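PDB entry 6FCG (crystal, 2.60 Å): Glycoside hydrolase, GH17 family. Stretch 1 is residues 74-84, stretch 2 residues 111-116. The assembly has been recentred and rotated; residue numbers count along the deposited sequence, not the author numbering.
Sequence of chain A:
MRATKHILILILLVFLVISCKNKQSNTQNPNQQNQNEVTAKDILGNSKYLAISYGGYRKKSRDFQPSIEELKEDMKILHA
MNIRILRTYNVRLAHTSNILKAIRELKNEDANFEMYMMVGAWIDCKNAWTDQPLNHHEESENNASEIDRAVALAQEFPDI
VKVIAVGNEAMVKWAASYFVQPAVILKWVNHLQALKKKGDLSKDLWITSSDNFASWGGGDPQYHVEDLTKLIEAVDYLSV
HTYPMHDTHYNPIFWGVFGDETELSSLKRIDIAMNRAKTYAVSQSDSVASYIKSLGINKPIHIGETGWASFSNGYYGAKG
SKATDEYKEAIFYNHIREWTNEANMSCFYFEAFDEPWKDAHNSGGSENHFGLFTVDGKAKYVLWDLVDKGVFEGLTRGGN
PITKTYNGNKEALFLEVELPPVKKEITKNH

Stretch 1, residues 74-84: DMKILHAMNIR
Stretch 2 (111-116) ANFEMY

Stretch 1 is the end of a helix and the turn that follows it. Residues 74-80 are helical, with phi/psi near -60/-43. Met81 (-78/3) leads into Asn82, which leaves the helix with positive phi (75/16). This is a Schellman motif: Ile83 N bonds back to Leu78 O at 3.1 Å, and Asn82 N to His79 O at 3.1 Å. Ile83 (-75/130) and Arg84 (-123/-9) then carry the chain away from the helix. Stretch 2 is largely extended from Phe113 to Tyr116, after the tighter Ala111 and Asn112.

The register is set by Arg84 and Met115, whose CA atoms lie 4.7 Å apart. Tyr116 N donates to Arg84 O at 2.8 Å, with an angle of 159°. Met115 CA adds a CA-H...O contact to the same Arg84 O at 3.6 Å.

Met115 is the apolar centre of the contact. Its CB points sideways, but chi1 t, chi2 p and chi3 p fold the chain so that its end comes nearer to stretch 1. There Met115 CE lies 4.2 Å from Leu78 CB and 3.5 Å from Ile83 O, and Met115 SD lies 4.4 Å from Ile83 CG2. Met75, with chi1 and chi2 both m and chi3 at 95°, brings its SD to 4.4 Å from Met115 CG. Leu78 is m, t. Ile83 is m, m.

Phe113 has chi1 t and chi2 86°, which carries its ring to the helix. Phe113 CZ sits 4.0 Å from Met75 CB, and Met75 O lies at the ring edge. His79 points toward stretch 2 with chi1 t and chi2 89°. Its ring forms an offset stack with that of Phe113, centroids 4.4 Å apart and planes at 28°. The same pose places His79 ND1 3.3 Å from Glu114 O, near the imidazole plane, where it donates a weak hydrogen bond (139°).

Arg84 is m, m, t, with chi4 at -93°. This folds the guanidinium back to the helix end, where Arg84 NH1 donates to His79 O at 2.9 Å and to Ile83 O at 3.0 Å. Arg84 CD passes 3.4 Å from Glu114 O. Glu114 (t, t, chi3 19°) lies at the guanidinium edge; Arg84 NE to Glu114 OE1 is a long salt bridge of 4.0 Å. Tyr116, chi1 m and chi2 -74°, donates from OH to Glu114 OE2 at 2.8 Å, so both carboxylate oxygens have partners.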

ATOM      1  N   ASP A  74      22.725  25.789  31.329  1.00 23.62           N
ATOM      2  CA  ASP A  74      22.406  26.097  29.923  1.00 22.95           C
ATOM      3  C   ASP A  74      22.931  27.441  29.493  1.00 22.16           C
ATOM      4  O   ASP A  74      23.506  27.591  28.412  1.00 21.20           O
ATOM      5  CB  ASP A  74      20.891  26.052  29.671  1.00 23.51           C
ATOM      6  CG  ASP A  74      20.312  24.671  29.815  1.00 23.46           C
ATOM      7  OD1 ASP A  74      21.089  23.712  30.015  1.00 24.60           O
ATOM      8  OD2 ASP A  74      19.072  24.503  29.771  1.00 23.60           O
ATOM      9  N   MET A  75      22.721  28.428  30.344  1.00 23.19           N
ATOM     10  CA  MET A  75      23.179  29.767  30.048  1.00 24.58           C
ATOM     11  C   MET A  75      24.681  29.794  29.845  1.00 24.65           C
ATOM     12  O   MET A  75      25.155  30.468  28.924  1.00 23.76           O
ATOM     13  CB  MET A  75      22.787  30.745  31.157  1.00 25.42           C
ATOM     14  CG  MET A  75      21.303  31.019  31.352  1.00 25.77           C
ATOM     15  SD  MET A  75      20.371  31.538  29.913  1.00 28.65           S
ATOM     16  CE  MET A  75      19.706  29.952  29.340  1.00 27.45           C
ATOM     17  N   LYS A  76      25.426  29.078  30.693  1.00 26.27           N
ATOM     18  CA  LYS A  76      26.882  29.052  30.564  1.00 27.02           C
ATOM     19  C   LYS A  76      27.288  28.436  29.226  1.00 25.75           C
ATOM     20  O   LYS A  76      28.138  29.002  28.532  1.00 25.15           O
ATOM     21  CB  LYS A  76      27.566  28.329  31.724  1.00 29.64           C
ATOM     22  CG  LYS A  76      27.414  29.006  33.088  1.00 32.39           C
ATOM     23  CD  LYS A  76      28.497  28.598  34.087  1.00 33.80           C
ATOM     24  CE  LYS A  76      28.075  28.725  35.547  1.00 37.01           C
ATOM     25  NZ  LYS A  76      28.031  27.451  36.296  1.00 38.68           N
ATOM     26  N   ILE A  77      26.650  27.317  28.861  1.00 23.10           N
ATOM     27  CA  ILE A  77      26.863  26.658  27.574  1.00 20.86           C
ATOM     28  C   ILE A  77      26.572  27.582  26.378  1.00 21.33           C
ATOM     29  O   ILE A  77      27.365  27.656  25.415  1.00 22.03           O
ATOM     30  CB  ILE A  77      26.012  25.375  27.454  1.00 20.00           C
ATOM     31  CG1 ILE A  77      26.510  24.313  28.410  1.00 19.15           C
ATOM     32  CG2 ILE A  77      26.028  24.816  26.023  1.00 20.19           C
ATOM     33  CD1 ILE A  77      25.476  23.281  28.768  1.00 19.62           C
ATOM     34  N   LEU A  78      25.440  28.263  26.406  1.00 21.60           N
ATOM     35  CA  LEU A  78      25.082  29.130  25.297  1.00 22.76           C
ATOM     36  C   LEU A  78      26.026  30.295  25.202  1.00 22.50           C
ATOM     37  O   LEU A  78      26.374  30.739  24.098  1.00 23.61           O
ATOM     38  CB  LEU A  78      23.633  29.627  25.440  1.00 24.45           C
ATOM     39  CG  LEU A  78      22.541  28.560  25.370  1.00 26.45           C
ATOM     40  CD1 LEU A  78      21.182  29.224  25.460  1.00 26.40           C
ATOM     41  CD2 LEU A  78      22.646  27.741  24.098  1.00 27.19           C
ATOM     42  N   HIS A  79      26.375  30.858  26.351  1.00 22.85           N
ATOM     43  CA  HIS A  79      27.260  32.020  26.397  1.00 24.43           C
ATOM     44  C   HIS A  79      28.639  31.682  25.846  1.00 24.46           C
ATOM     45  O   HIS A  79      29.230  32.484  25.110  1.00 26.84           O
ATOM     46  CB  HIS A  79      27.376  32.548  27.829  1.00 27.17           C
ATOM     47  CG  HIS A  79      28.255  33.744  27.948  1.00 28.27           C
ATOM     48  ND1 HIS A  79      27.776  35.029  27.797  1.00 31.01           N
ATOM     49  CD2 HIS A  79      29.591  33.850  28.123  1.00 27.30           C
ATOM     50  CE1 HIS A  79      28.780  35.880  27.907  1.00 31.58           C
ATOM     51  NE2 HIS A  79      29.890  35.186  28.094  1.00 29.74           N
ATOM     52  N   ALA A  80      29.124  30.488  26.163  1.00 23.98           N
ATOM     53  CA  ALA A  80      30.398  29.991  25.645  1.00 24.38           C
ATOM     54  C   ALA A  80      30.423  29.924  24.122  1.00 26.17           C
ATOM     55  O   ALA A  80      31.453  30.168  23.516  1.00 30.13           O
ATOM     56  CB  ALA A  80      30.702  28.621  26.236  1.00 24.45           C
ATOM     57  N   MET A  81      29.270  29.614  23.526  1.00 28.57           N
ATOM     58  CA  MET A  81      29.031  29.582  22.074  1.00 28.29           C
ATOM     59  C   MET A  81      28.818  30.924  21.379  1.00 27.98           C
ATOM     60  O   MET A  81      28.537  30.929  20.194  1.00 27.78           O
ATOM     61  CB  MET A  81      27.719  28.862  21.824  1.00 30.90           C
ATOM     62  CG  MET A  81      27.776  27.416  21.473  1.00 31.88           C
ATOM     63  SD  MET A  81      26.066  26.898  21.178  1.00 31.58           S
ATOM     64  CE  MET A  81      25.815  27.654  19.555  1.00 33.21           C
ATOM     65  N   ASN A  82      28.913  32.041  22.087  1.00 29.40           N
ATOM     66  CA  ASN A  82      28.589  33.388  21.542  1.00 30.59           C
ATOM     67  C   ASN A  82      27.120  33.713  21.364  1.00 28.48           C
ATOM     68  O   ASN A  82      26.788  34.688  20.695  1.00 30.44           O
ATOM     69  CB  ASN A  82      29.310  33.706  20.235  1.00 31.95           C
ATOM     70  CG  ASN A  82      30.780  33.825  20.422  1.00 34.83           C
ATOM     71  OD1 ASN A  82      31.238  34.683  21.166  1.00 38.60           O
ATOM     72  ND2 ASN A  82      31.542  32.964  19.754  1.00 37.83           N
ATOM     73  N   ILE A  83      26.235  32.943  21.983  1.00 26.41           N
ATOM     74  CA  ILE A  83      24.821  33.331  22.003  1.00 24.43           C
ATOM     75  C   ILE A  83      24.712  34.463  23.016  1.00 24.09           C
ATOM     76  O   ILE A  83      25.197  34.336  24.144  1.00 24.06           O
ATOM     77  CB  ILE A  83      23.893  32.164  22.428  1.00 22.97           C
ATOM     78  CG1 ILE A  83      24.095  30.898  21.565  1.00 24.11           C
ATOM     79  CG2 ILE A  83      22.447  32.604  22.455  1.00 21.70           C
ATOM     80  CD1 ILE A  83      23.627  30.956  20.146  1.00 24.38           C
ATOM     81  N   ARG A  84      24.071  35.559  22.622  1.00 24.46           N
ATOM     82  CA  ARG A  84      23.832  36.694  23.524  1.00 24.83           C
ATOM     83  C   ARG A  84      22.391  37.102  23.698  1.00 23.08           C
ATOM     84  O   ARG A  84      22.087  37.961  24.527  1.00 23.94           O
ATOM     85  CB  ARG A  84      24.633  37.915  23.043  1.00 27.67           C
ATOM     86  CG  ARG A  84      26.153  37.747  23.054  1.00 29.48           C
ATOM     87  CD  ARG A  84      26.689  37.608  24.481  1.00 31.08           C
ATOM     88  NE  ARG A  84      28.128  37.383  24.506  1.00 31.93           N
ATOM     89  CZ  ARG A  84      28.730  36.199  24.540  1.00 34.03           C
ATOM     90  NH1 ARG A  84      28.043  35.052  24.562  1.00 35.46           N
ATOM     91  NH2 ARG A  84      30.057  36.164  24.554  1.00 33.20           N
ATOM     92  N   ALA A 111      30.868  39.961  36.137  1.00 33.12           N
ATOM     93  CA  ALA A 111      30.502  41.237  35.588  1.00 33.88           C
ATOM     94  C   ALA A 111      30.553  41.292  34.046  1.00 33.27           C
ATOM     95  O   ALA A 111      29.916  42.149  33.452  1.00 34.49           O
ATOM     96  CB  ALA A 111      31.364  42.317  36.212  1.00 35.49           C
ATOM     97  N   ASN A 112      31.295  40.401  33.399  1.00 37.15           N
ATOM     98  CA  ASN A 112      31.298  40.307  31.907  1.00 43.62           C
ATOM     99  C   ASN A 112      30.255  39.410  31.276  1.00 40.20           C
ATOM    100  O   ASN A 112      30.139  39.390  30.049  1.00 41.52           O
ATOM    101  CB  ASN A 112      32.677  39.884  31.381  1.00 47.64           C
ATOM    102  CG  ASN A 112      33.729  40.924  31.646  1.00 56.18           C
ATOM    103  OD1 ASN A 112      34.817  40.567  32.072  1.00 82.69           O
ATOM    104  ND2 ASN A 112      33.404  42.208  31.489  1.00 53.11           N
ATOM    105  N   PHE A 113      29.518  38.662  32.090  1.00 37.55           N
ATOM    106  CA  PHE A 113      28.444  37.839  31.566  1.00 35.55           C
ATOM    107  C   PHE A 113      27.353  38.740  31.019  1.00 31.99           C
ATOM    108  O   PHE A 113      26.959  39.698  31.672  1.00 32.71           O
ATOM    109  CB  PHE A 113      27.870  36.879  32.623  1.00 35.86           C
ATOM    110  CG  PHE A 113      26.969  35.824  32.039  1.00 36.73           C
ATOM    111  CD1 PHE A 113      27.497  34.643  31.536  1.00 37.79           C
ATOM    112  CD2 PHE A 113      25.594  36.041  31.944  1.00 35.95           C
ATOM    113  CE1 PHE A 113      26.667  33.683  30.977  1.00 38.29           C
ATOM    114  CE2 PHE A 113      24.765  35.092  31.389  1.00 35.20           C
ATOM    115  CZ  PHE A 113      25.296  33.908  30.908  1.00 36.18           C
ATOM    116  N   GLU A 114      26.848  38.373  29.845  1.00 31.71           N
ATOM    117  CA  GLU A 114      25.922  39.188  29.070  1.00 33.39           C
ATOM    118  C   GLU A 114      24.940  38.219  28.373  1.00 32.29           C
ATOM    119  O   GLU A 114      25.359  37.319  27.649  1.00 36.03           O
ATOM    120  CB  GLU A 114      26.740  39.986  28.065  1.00 35.25           C
ATOM    121  CG  GLU A 114      26.050  41.163  27.403  1.00 37.88           C
ATOM    122  CD  GLU A 114      26.881  41.809  26.277  1.00 40.40           C
ATOM    123  OE1 GLU A 114      27.835  41.172  25.728  1.00 41.53           O
ATOM    124  OE2 GLU A 114      26.585  42.985  25.927  1.00 38.40           O
ATOM    125  N   MET A 115      23.652  38.307  28.705  1.00 29.12           N
ATOM    126  CA  MET A 115      22.615  37.537  28.018  1.00 25.43           C
ATOM    127  C   MET A 115      21.368  38.382  28.021  1.00 24.53           C
ATOM    128  O   MET A 115      20.974  38.879  29.074  1.00 26.26           O
ATOM    129  CB  MET A 115      22.335  36.188  28.705  1.00 24.79           C
ATOM    130  CG  MET A 115      21.447  35.247  27.889  1.00 25.40           C
ATOM    131  SD  MET A 115      22.216  34.634  26.376  1.00 23.35           S
ATOM    132  CE  MET A 115      23.434  33.514  27.052  1.00 25.22           C
ATOM    133  N   TYR A 116      20.742  38.527  26.860  1.00 23.23           N
ATOM    134  CA  TYR A 116      19.495  39.277  26.720  1.00 22.85           C
ATOM    135  C   TYR A 116      18.342  38.378  26.358  1.00 22.35           C
ATOM    136  O   TYR A 116      18.537  37.230  25.954  1.00 22.99           O
ATOM    137  CB  TYR A 116      19.668  40.328  25.661  1.00 24.36           C
ATOM    138  CG  TYR A 116      20.810  41.237  25.992  1.00 25.52           C
ATOM    139  CD1 TYR A 116      20.697  42.189  26.996  1.00 25.20           C
ATOM    140  CD2 TYR A 116      22.021  41.117  25.335  1.00 26.41           C
ATOM    141  CE1 TYR A 116      21.751  43.013  27.314  1.00 26.71           C
ATOM    142  CE2 TYR A 116      23.083  41.949  25.639  1.00 27.00           C
ATOM    143  CZ  TYR A 116      22.942  42.903  26.618  1.00 27.19           C
ATOM    144  OH  TYR A 116      24.016  43.703  26.920  1.00 27.79           O
TER